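Local coordinates for protein metallocarboxypeptidase (Trypanosoma cruzi, PDB 3DWC) that is a metal-dependent carboxypeptidase of the M32 family that probably releases C-terminal amino acids other than proline from peptides with broad specificity, at residues B[287-300]-B[466-478]. Sequence-based numbering, arbitrary orientation.
Sequences PVCMARSLGVHEGQ and IWQHGSSLTTDEL. With CO (cobalt (II) ion), chain Q.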
# COMPACT_ATOMS: atom_id res chain seq x y z
N PRO B 287 -6.65 -17.37 -14.31
CA PRO B 287 -7.08 -16.39 -15.26
C PRO B 287 -8.54 -16.57 -15.76
O PRO B 287 -9.08 -15.64 -16.33
CB PRO B 287 -6.04 -16.53 -16.38
CG PRO B 287 -5.65 -17.93 -16.34
CD PRO B 287 -5.70 -18.33 -14.91
N VAL B 288 -9.17 -17.72 -15.51
CA VAL B 288 -10.61 -17.87 -15.79
C VAL B 288 -11.49 -17.10 -14.77
O VAL B 288 -12.61 -16.72 -15.07
CB VAL B 288 -11.02 -19.33 -15.80
CG1 VAL B 288 -11.04 -19.91 -14.38
CG2 VAL B 288 -12.39 -19.51 -16.55
N CYS B 289 -10.95 -16.87 -13.57
CA CYS B 289 -11.65 -16.09 -12.58
C CYS B 289 -11.21 -14.66 -12.72
O CYS B 289 -10.50 -14.16 -11.87
CB CYS B 289 -11.37 -16.60 -11.18
SG CYS B 289 -12.18 -15.62 -9.93
N MET B 290 -11.65 -14.04 -13.81
CA MET B 290 -11.41 -12.65 -14.13
C MET B 290 -12.57 -12.03 -14.94
O MET B 290 -13.29 -12.74 -15.63
CB MET B 290 -10.19 -12.55 -15.02
CG MET B 290 -9.00 -13.20 -14.42
SD MET B 290 -7.54 -12.28 -14.82
CE MET B 290 -7.89 -10.96 -13.65
N ALA B 291 -12.74 -10.71 -14.81
CA ALA B 291 -13.66 -9.97 -15.68
C ALA B 291 -13.49 -10.37 -17.13
O ALA B 291 -12.40 -10.61 -17.58
CB ALA B 291 -13.47 -8.49 -15.50
N ARG B 292 -14.61 -10.54 -17.85
CA ARG B 292 -14.58 -11.10 -19.19
C ARG B 292 -13.99 -10.11 -20.19
O ARG B 292 -13.24 -10.49 -21.07
CB ARG B 292 -15.98 -11.59 -19.61
CG ARG B 292 -16.15 -11.95 -21.08
CD ARG B 292 -15.50 -13.27 -21.41
NE ARG B 292 -14.06 -13.11 -21.60
CZ ARG B 292 -13.24 -14.14 -21.82
NH1 ARG B 292 -13.71 -15.38 -21.90
NH2 ARG B 292 -11.95 -13.92 -21.95
N SER B 293 -14.32 -8.83 -20.06
CA SER B 293 -13.81 -7.82 -20.97
C SER B 293 -14.04 -6.44 -20.39
O SER B 293 -14.76 -6.29 -19.38
CB SER B 293 -14.49 -7.92 -22.36
OG SER B 293 -15.77 -7.31 -22.35
N LEU B 294 -13.46 -5.42 -21.03
CA LEU B 294 -13.65 -4.06 -20.57
C LEU B 294 -15.05 -3.60 -20.86
O LEU B 294 -15.60 -2.81 -20.10
CB LEU B 294 -12.66 -3.08 -21.17
CG LEU B 294 -11.40 -2.75 -20.37
CD1 LEU B 294 -10.67 -4.00 -19.82
CD2 LEU B 294 -10.43 -1.94 -21.25
N GLY B 295 -15.65 -4.10 -21.95
CA GLY B 295 -17.04 -3.80 -22.25
C GLY B 295 -17.97 -4.47 -21.24
O GLY B 295 -18.95 -3.88 -20.77
N VAL B 296 -17.68 -5.71 -20.88
CA VAL B 296 -18.46 -6.32 -19.81
C VAL B 296 -18.24 -5.58 -18.48
O VAL B 296 -19.22 -5.29 -17.80
CB VAL B 296 -18.25 -7.86 -19.70
CG1 VAL B 296 -19.04 -8.43 -18.50
CG2 VAL B 296 -18.64 -8.50 -21.02
N HIS B 297 -17.02 -5.13 -18.19
CA HIS B 297 -16.75 -4.40 -16.93
C HIS B 297 -17.49 -3.06 -16.89
O HIS B 297 -18.21 -2.75 -15.92
CB HIS B 297 -15.24 -4.20 -16.76
CG HIS B 297 -14.77 -4.46 -15.38
ND1 HIS B 297 -15.40 -3.93 -14.27
CD2 HIS B 297 -13.80 -5.28 -14.91
CE1 HIS B 297 -14.78 -4.35 -13.18
NE2 HIS B 297 -13.81 -5.18 -13.54
N GLU B 298 -17.35 -2.28 -17.96
CA GLU B 298 -17.99 -0.96 -18.06
C GLU B 298 -19.50 -1.14 -18.17
O GLU B 298 -20.25 -0.24 -17.80
CB GLU B 298 -17.40 -0.17 -19.26
CG GLU B 298 -17.90 1.26 -19.35
CD GLU B 298 -17.32 2.19 -18.28
OE1 GLU B 298 -17.50 3.43 -18.41
OE2 GLU B 298 -16.66 1.70 -17.35
N GLY B 299 -19.96 -2.33 -18.59
CA GLY B 299 -21.36 -2.67 -18.51
C GLY B 299 -21.90 -2.77 -17.09
O GLY B 299 -23.07 -2.43 -16.81
N GLN B 300 -21.07 -3.27 -16.19
CA GLN B 300 -21.38 -3.24 -14.78
C GLN B 300 -21.30 -1.85 -14.14
O GLN B 300 -22.15 -1.50 -13.32
CB GLN B 300 -20.47 -4.23 -14.04
CG GLN B 300 -20.47 -5.68 -14.63
CD GLN B 300 -21.81 -6.21 -15.07
OE1 GLN B 300 -22.69 -6.50 -14.25
NE2 GLN B 300 -21.99 -6.32 -16.38
N ILE B 466 -23.78 -12.61 -14.76
CA ILE B 466 -22.51 -12.13 -15.17
C ILE B 466 -21.42 -12.47 -14.18
O ILE B 466 -20.46 -13.17 -14.53
CB ILE B 466 -22.50 -10.59 -15.40
CG1 ILE B 466 -23.58 -10.19 -16.42
CG2 ILE B 466 -21.10 -10.16 -15.83
CD1 ILE B 466 -23.41 -10.83 -17.82
N TRP B 467 -21.53 -11.97 -12.95
CA TRP B 467 -20.35 -11.95 -12.07
C TRP B 467 -19.82 -13.34 -11.77
O TRP B 467 -18.63 -13.55 -11.80
CB TRP B 467 -20.53 -11.13 -10.78
CG TRP B 467 -21.15 -9.78 -10.91
CD1 TRP B 467 -21.11 -8.97 -11.99
CD2 TRP B 467 -21.86 -9.07 -9.90
NE1 TRP B 467 -21.77 -7.78 -11.73
CE2 TRP B 467 -22.26 -7.85 -10.45
CE3 TRP B 467 -22.24 -9.38 -8.59
CZ2 TRP B 467 -23.00 -6.92 -9.73
CZ3 TRP B 467 -23.01 -8.47 -7.88
CH2 TRP B 467 -23.39 -7.27 -8.45
N GLN B 468 -20.68 -14.32 -11.55
CA GLN B 468 -20.18 -15.65 -11.14
C GLN B 468 -19.43 -16.42 -12.23
O GLN B 468 -18.72 -17.36 -11.91
CB GLN B 468 -21.31 -16.56 -10.66
CG GLN B 468 -22.25 -17.01 -11.80
CD GLN B 468 -23.19 -18.09 -11.33
OE1 GLN B 468 -22.80 -18.87 -10.48
NE2 GLN B 468 -24.41 -18.17 -11.89
N HIS B 469 -19.59 -16.02 -13.49
CA HIS B 469 -18.97 -16.72 -14.61
C HIS B 469 -17.52 -16.27 -14.95
O HIS B 469 -16.77 -17.01 -15.61
CB HIS B 469 -19.90 -16.58 -15.82
CG HIS B 469 -21.27 -17.15 -15.59
ND1 HIS B 469 -21.48 -18.49 -15.37
CD2 HIS B 469 -22.49 -16.56 -15.53
CE1 HIS B 469 -22.77 -18.71 -15.19
NE2 HIS B 469 -23.40 -17.55 -15.26
N GLY B 470 -17.10 -15.11 -14.46
CA GLY B 470 -15.85 -14.48 -14.90
C GLY B 470 -15.54 -14.67 -16.39
O GLY B 470 -16.25 -14.16 -17.25
N SER B 471 -14.46 -15.40 -16.69
CA SER B 471 -14.01 -15.62 -18.09
C SER B 471 -14.13 -17.05 -18.56
O SER B 471 -13.37 -17.48 -19.46
CB SER B 471 -12.55 -15.13 -18.28
OG SER B 471 -12.57 -13.76 -18.09
N SER B 472 -15.09 -17.77 -17.97
CA SER B 472 -15.25 -19.20 -18.21
C SER B 472 -16.00 -19.43 -19.49
O SER B 472 -15.87 -20.46 -20.08
CB SER B 472 -16.00 -19.91 -17.06
OG SER B 472 -17.21 -19.23 -16.77
N LEU B 473 -16.81 -18.45 -19.85
CA LEU B 473 -17.48 -18.40 -21.11
C LEU B 473 -16.92 -17.31 -21.99
O LEU B 473 -16.51 -16.29 -21.53
CB LEU B 473 -18.95 -18.09 -20.91
CG LEU B 473 -19.66 -19.12 -20.05
CD1 LEU B 473 -21.03 -18.57 -19.70
CD2 LEU B 473 -19.71 -20.46 -20.79
N THR B 474 -17.01 -17.53 -23.27
CA THR B 474 -16.87 -16.53 -24.29
C THR B 474 -17.86 -15.35 -24.07
O THR B 474 -18.93 -15.54 -23.51
CB THR B 474 -17.19 -17.32 -25.58
OG1 THR B 474 -15.96 -17.86 -26.13
CG2 THR B 474 -18.01 -16.56 -26.56
N THR B 475 -17.51 -14.14 -24.50
CA THR B 475 -18.47 -13.01 -24.38
C THR B 475 -19.80 -13.32 -25.08
O THR B 475 -20.86 -13.04 -24.54
CB THR B 475 -17.89 -11.69 -24.92
OG1 THR B 475 -16.61 -11.43 -24.33
CG2 THR B 475 -18.83 -10.49 -24.62
N ASP B 476 -19.76 -13.86 -26.31
CA ASP B 476 -21.00 -14.17 -27.00
C ASP B 476 -21.83 -15.16 -26.17
O ASP B 476 -23.04 -14.99 -26.01
CB ASP B 476 -20.74 -14.71 -28.41
CG ASP B 476 -20.53 -13.61 -29.46
OD1 ASP B 476 -20.74 -12.41 -29.15
OD2 ASP B 476 -20.13 -13.92 -30.60
N GLU B 477 -21.16 -16.16 -25.60
CA GLU B 477 -21.82 -17.26 -24.87
C GLU B 477 -22.43 -16.67 -23.60
O GLU B 477 -23.56 -16.97 -23.20
CB GLU B 477 -20.80 -18.36 -24.47
CG GLU B 477 -20.45 -19.41 -25.56
CD GLU B 477 -19.17 -20.26 -25.27
OE1 GLU B 477 -18.36 -19.92 -24.34
OE2 GLU B 477 -18.97 -21.28 -25.98
N LEU B 478 -21.64 -15.84 -22.94
CA LEU B 478 -22.04 -15.21 -21.68
C LEU B 478 -23.33 -14.35 -21.83
O LEU B 478 -24.32 -14.53 -21.07
CB LEU B 478 -20.86 -14.34 -21.17
CG LEU B 478 -21.09 -13.58 -19.89
CD1 LEU B 478 -21.13 -14.49 -18.66
CD2 LEU B 478 -20.04 -12.50 -19.73
CO CO Q . -15.62 2.70 -15.70
O HOH W 1 -10.57 -12.08 -20.01
O HOH W 2 -15.37 4.01 -16.91
O HOH W 3 -14.29 3.93 -14.34
O HOH W 4 -13.70 2.34 -16.67
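Arg-292 threads its side chain into the loop between helices 456-467 and 475-483. Its CB lies 3.5 Å from Gly-470 O, and CG, set anti to the backbone N (chi1 169°), passes Thr-475 OG1 at 3.3 Å and skirts Leu-478 CD2. Bends at chi2 and chi3 then bring CD alongside Leu-473 O and lay the guanidinium flat over Ser-471, whose CB sits 3.7 Å above its centre. At the tip, Arg-292 NH1 donates a nearly straight bond of 3.0 Å to Leu-473 O, which lies in the guanidinium plane; NH2 forms a salt bridge with Glu-86. Ser-471 is gripped in turn: Ser-471 N donates to Val-288 O (2.8 Å) and its OG to Met-290 O from above the carbonyl plane. Farther along, Val-296 CG1 packs on Ile-466 CG2, and Trp-467 NE1 donates to Gln-300 OE1 at 3.0 Å, ring and amide 85° apart. With Gln-300 NE2 turned back to Val-296 O, the amide is held at both ends. Helix 294-309 also carries Glu-298, whose OE2 binds cobalt with His-267 and His-271. Bonds to main-chain oxygens, and an arginine whose charge Glu-86 probably balances, thus join the lead-in to this helix to the loop after helix 456-467.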